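Side-chain contacts in telomerase reverse transcriptase (Candida tropicalis MYA-3404, PDB 6ZD1), which probably extends chromosome ends by reverse-transcribing a template carried in the telomerase RNA into telomeric DNA repeats: residues Y181-S186 against S199-L204; K235-R240 against R244-P249. All coordinates share one frame; numbering follows the deposited sequence.

Interaction 1: Y181-S186 against S199-L204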
# COMPACT_ATOMS: atom_id res chain seq x y z
N TYR A 181 -4.04 18.73 0.16
CA TYR A 181 -3.30 17.56 0.60
C TYR A 181 -4.14 16.35 0.23
O TYR A 181 -5.34 16.32 0.50
CB TYR A 181 -3.05 17.60 2.11
CG TYR A 181 -2.38 16.36 2.66
CD1 TYR A 181 -0.99 16.27 2.72
CD2 TYR A 181 -3.13 15.29 3.12
CE1 TYR A 181 -0.37 15.14 3.22
CE2 TYR A 181 -2.52 14.16 3.62
CZ TYR A 181 -1.14 14.09 3.67
OH TYR A 181 -0.53 12.96 4.17
N VAL A 182 -3.52 15.37 -0.43
CA VAL A 182 -4.23 14.21 -0.96
C VAL A 182 -3.74 12.96 -0.24
O VAL A 182 -2.55 12.63 -0.28
CB VAL A 182 -4.04 14.07 -2.48
CG1 VAL A 182 -4.93 12.96 -3.02
CG2 VAL A 182 -4.34 15.39 -3.17
N THR A 183 -4.68 12.25 0.39
CA THR A 183 -4.41 10.99 1.07
C THR A 183 -5.51 10.00 0.73
O THR A 183 -6.68 10.38 0.61
CB THR A 183 -4.33 11.18 2.59
OG1 THR A 183 -4.29 9.91 3.24
CG2 THR A 183 -5.53 11.98 3.10
N GLU A 184 -5.14 8.74 0.54
CA GLU A 184 -6.14 7.69 0.40
C GLU A 184 -6.64 7.27 1.77
O GLU A 184 -5.86 7.17 2.73
CB GLU A 184 -5.57 6.49 -0.36
CG GLU A 184 -4.47 5.72 0.35
CD GLU A 184 -3.77 4.74 -0.56
OE1 GLU A 184 -3.71 5.00 -1.78
OE2 GLU A 184 -3.29 3.70 -0.06
N SER A 185 -7.95 7.09 1.88
CA SER A 185 -8.54 6.69 3.15
C SER A 185 -8.25 5.23 3.46
O SER A 185 -8.10 4.39 2.57
CB SER A 185 -10.06 6.90 3.13
OG SER A 185 -10.64 6.43 4.33
N SER A 186 -8.14 4.93 4.75
CA SER A 186 -8.26 3.56 5.24
C SER A 186 -9.75 3.27 5.39
O SER A 186 -10.40 3.73 6.33
CB SER A 186 -7.52 3.38 6.55
OG SER A 186 -8.07 4.21 7.56
N SER A 199 -5.50 24.49 4.39
CA SER A 199 -5.96 25.21 5.58
C SER A 199 -6.77 24.30 6.50
O SER A 199 -6.58 24.33 7.72
CB SER A 199 -6.78 26.44 5.17
OG SER A 199 -7.78 26.11 4.22
N ILE A 200 -7.67 23.49 5.94
CA ILE A 200 -8.49 22.64 6.79
C ILE A 200 -7.75 21.37 7.18
O ILE A 200 -8.01 20.80 8.25
CB ILE A 200 -9.84 22.33 6.12
CG1 ILE A 200 -10.88 21.95 7.18
CG2 ILE A 200 -9.70 21.21 5.11
CD1 ILE A 200 -11.12 23.03 8.22
N TRP A 201 -6.81 20.90 6.35
CA TRP A 201 -6.05 19.72 6.73
C TRP A 201 -5.12 20.02 7.90
O TRP A 201 -5.01 19.21 8.83
CB TRP A 201 -5.25 19.19 5.54
CG TRP A 201 -4.31 18.08 5.93
CD1 TRP A 201 -2.97 18.17 6.16
CD2 TRP A 201 -4.66 16.70 6.15
NE1 TRP A 201 -2.46 16.94 6.51
CE2 TRP A 201 -3.47 16.02 6.50
CE3 TRP A 201 -5.86 15.98 6.08
CZ2 TRP A 201 -3.45 14.66 6.79
CZ3 TRP A 201 -5.83 14.62 6.36
CH2 TRP A 201 -4.63 13.98 6.70
N ASN A 202 -4.46 21.18 7.89
CA ASN A 202 -3.59 21.54 9.00
C ASN A 202 -4.37 21.68 10.29
O ASN A 202 -3.89 21.29 11.36
CB ASN A 202 -2.84 22.84 8.69
CG ASN A 202 -1.83 22.68 7.56
OD1 ASN A 202 -1.32 21.59 7.32
ND2 ASN A 202 -1.55 23.78 6.87
N GLU A 203 -5.60 22.20 10.21
CA GLU A 203 -6.42 22.35 11.40
C GLU A 203 -6.84 20.99 11.95
O GLU A 203 -6.72 20.74 13.15
CB GLU A 203 -7.64 23.22 11.07
CG GLU A 203 -8.22 24.00 12.24
CD GLU A 203 -9.39 23.30 12.89
OE1 GLU A 203 -9.32 23.03 14.11
OE2 GLU A 203 -10.38 23.01 12.19
N LEU A 204 -7.31 20.10 11.08
CA LEU A 204 -7.68 18.76 11.52
C LEU A 204 -6.47 18.00 12.06
O LEU A 204 -6.57 17.33 13.09
CB LEU A 204 -8.31 17.98 10.37
CG LEU A 204 -9.62 18.52 9.81
CD1 LEU A 204 -10.12 17.60 8.72
CD2 LEU A 204 -10.66 18.69 10.92
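In the RNA-binding domain of this telomerase, a two-stranded antiparallel sheet is tied to the helix that follows it by an aromatic stack, Y181 on W201. Y181 stands near the start of strand 180-184, whose hairpin partner, strand 193-197, leads directly into helix 198-216, the helix that carries W201. The pair is an offset (parallel-displaced) stack: the phenol ring lies over the five-membered ring of the indole with centroids 4.1 Å apart and planes inclined by only 15°. The offset brings W201 NE1 above the centre of the phenol, 3.8 Å from its plane, while Y181 CD2 sits over the middle of the indole. One side of the phenol reaches farther, to the six-membered ring, where Y181 CE2 comes to 3.3 Å from W201 CZ2, a snug approach for two aromatic carbons. With CG anti to the backbone N in both residues (chi1 176° for Y181, 173° for W201), each ring starts beside its own carbonyl carbon and is directed at the other segment. Y181 CB joins in through a CH-pi contact over the same five-membered ring, 4.2 Å from its centroid, so the stack begins at the root of the tyrosine side chain. W201 also meets the ring of F196 on the partner strand and touches L236 of the neighbouring strand 231-237. Two residues along the strand from Y181, T183 adds a lighter apolar touch, its methyl CG2 approaching W201 CZ3 obliquely at 4.2 Å.

Interaction 2: K235-R240 against R244-P249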
# COMPACT_ATOMS: atom_id res chain seq x y z
N LYS A 235 2.38 10.76 9.90
CA LYS A 235 1.45 10.82 8.78
C LYS A 235 0.08 10.35 9.25
O LYS A 235 -0.03 9.38 10.00
CB LYS A 235 1.94 9.94 7.62
CG LYS A 235 1.43 10.38 6.26
CD LYS A 235 2.11 9.60 5.14
CE LYS A 235 1.31 8.38 4.73
NZ LYS A 235 0.03 8.75 4.06
N LEU A 236 -0.96 11.07 8.84
CA LEU A 236 -2.33 10.79 9.27
C LEU A 236 -3.16 10.27 8.11
O LEU A 236 -2.96 10.67 6.96
CB LEU A 236 -2.98 12.03 9.87
CG LEU A 236 -2.34 12.53 11.17
CD1 LEU A 236 -3.06 13.76 11.69
CD2 LEU A 236 -2.34 11.42 12.22
N ILE A 237 -4.07 9.34 8.42
CA ILE A 237 -4.94 8.68 7.44
C ILE A 237 -6.37 8.71 7.97
O ILE A 237 -6.59 8.33 9.13
CB ILE A 237 -4.48 7.24 7.16
CG1 ILE A 237 -3.07 7.25 6.59
CG2 ILE A 237 -5.42 6.54 6.20
CD1 ILE A 237 -2.43 5.90 6.57
N PRO A 238 -7.36 9.07 7.15
CA PRO A 238 -8.71 9.36 7.67
C PRO A 238 -9.52 8.16 8.14
O PRO A 238 -10.47 7.72 7.48
CB PRO A 238 -9.38 10.06 6.49
CG PRO A 238 -8.23 10.61 5.67
CD PRO A 238 -7.20 9.53 5.76
N LYS A 239 -9.13 7.64 9.32
CA LYS A 239 -9.78 6.45 9.94
C LYS A 239 -11.13 6.83 10.56
O LYS A 239 -11.20 6.93 11.80
CB LYS A 239 -8.85 5.83 10.99
CG LYS A 239 -8.19 4.52 10.58
CD LYS A 239 -8.84 3.30 11.21
CE LYS A 239 -8.27 2.00 10.70
NZ LYS A 239 -7.39 1.35 11.70
N ARG A 240 -12.14 7.03 9.72
CA ARG A 240 -13.52 7.36 10.18
C ARG A 240 -13.53 8.56 11.13
O ARG A 240 -13.27 9.69 10.66
CB ARG A 240 -14.17 6.14 10.84
CG ARG A 240 -13.88 4.82 10.14
CD ARG A 240 -14.56 3.65 10.82
NE ARG A 240 -15.43 2.91 9.91
CZ ARG A 240 -16.71 2.66 10.13
NH1 ARG A 240 -17.29 3.09 11.24
NH2 ARG A 240 -17.42 1.98 9.24
N ARG A 244 -5.70 7.35 11.58
CA ARG A 244 -4.65 6.41 11.90
C ARG A 244 -3.34 7.18 12.00
O ARG A 244 -3.09 8.10 11.21
CB ARG A 244 -4.53 5.32 10.84
CG ARG A 244 -5.10 3.98 11.23
CD ARG A 244 -4.08 2.87 11.12
NE ARG A 244 -3.28 2.96 9.90
CZ ARG A 244 -3.67 2.55 8.70
NH1 ARG A 244 -4.88 2.01 8.55
NH2 ARG A 244 -2.87 2.67 7.65
N VAL A 245 -2.52 6.83 12.97
CA VAL A 245 -1.24 7.49 13.18
C VAL A 245 -0.16 6.58 12.63
O VAL A 245 0.05 5.47 13.13
CB VAL A 245 -1.01 7.83 14.66
CG1 VAL A 245 0.30 8.59 14.82
CG2 VAL A 245 -2.17 8.64 15.21
N ILE A 246 0.50 7.03 11.57
CA ILE A 246 1.61 6.33 10.96
C ILE A 246 2.86 7.18 11.14
O ILE A 246 2.80 8.41 11.04
CB ILE A 246 1.36 6.04 9.47
CG1 ILE A 246 0.03 5.30 9.29
CG2 ILE A 246 2.50 5.22 8.87
CD1 ILE A 246 -0.07 4.02 10.09
N CYS A 247 3.98 6.53 11.43
CA CYS A 247 5.26 7.20 11.57
C CYS A 247 6.13 6.79 10.38
O CYS A 247 6.44 5.61 10.21
CB CYS A 247 5.93 6.84 12.89
SG CYS A 247 7.06 8.09 13.52
N VAL A 248 6.51 7.77 9.57
CA VAL A 248 7.31 7.55 8.37
C VAL A 248 8.77 7.83 8.72
O VAL A 248 9.09 8.96 9.11
CB VAL A 248 6.85 8.44 7.21
CG1 VAL A 248 7.65 8.12 5.95
CG2 VAL A 248 5.36 8.27 6.96
N PRO A 249 9.66 6.85 8.60
CA PRO A 249 11.06 7.06 9.03
C PRO A 249 11.73 8.18 8.26
O PRO A 249 11.70 8.22 7.03
CB PRO A 249 11.72 5.70 8.74
CG PRO A 249 10.59 4.72 8.74
CD PRO A 249 9.42 5.46 8.17
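I237 and R244 face each other near the turn end of a beta hairpin and lie side by side on one face of its sheet. The arginine chain bends at chi2 and chi3 (-124° and -43°), folding the guanidinium back over the hairpin until NH2 is 3.4 Å from I237 CD1. That same methyl packs on I246 CG1 at 3.7 Å, and I246 CD1 meets the guanidinium at its edge, in plane. The K239 chain, bent at chi2 and chi4, crosses R244 obliquely, its CG against R244 CG and its CE at the guanidinium edge; K239 NZ thereby comes to 4.1 Å from R244 NH1, gathering two cationic groups on one side of the turn. On the reverse face L236 CD2 touches V245 CG2 at 4.1 Å, with the two side chains pointing the same way.

Behind these groups stands the backbone ladder. I237 and R244 form a hydrogen-bonded pair: R244 N to I237 O is 2.8 Å, whereas I237 N to R244 O is longer, 3.2 Å, bent at the hydrogen to 145° but directed at a lone pair. K235 and I246 form the next such pair, with the K235 N to I246 O bond short at 2.6 Å and almost straight. Between them, L236 CA makes a CA-H...O contact with R244 O. Inverse gamma turns centred on P238 and K239 lead the chain away from the first strand.

The sequence and topology match motifs 1 and 2 of reverse transcriptases, the fingers hairpin. Strand 244-249 is outermost in a five-stranded mixed sheet, with Q464 bonded to the backbone of C247. Helix 198-216 covers the face bearing L236 and V245, supplying S205 and I209 to the former, W208 and Y212 to the latter.

The two contacts follow one another along the chain, interaction 1 closing before interaction 2 opens, and their centres lie about 10 Å apart. Interaction 1 falls in the RNA-binding domain and interaction 2 in the reverse transcriptase region, yet they abut. S185 and S186, which follow strand 180-184, pack against I237, P238 and K239, with a weak hydrogen bond from S185 OG to P238 O. Helix 198-216 is common ground: W201 near its start already touches L236, and residues farther along cover the same hairpin face. Strand 180-184 and this helix thereby link the RNA-binding domain to the fingers hairpin, part of the polymerase core, through direct side-chain packing.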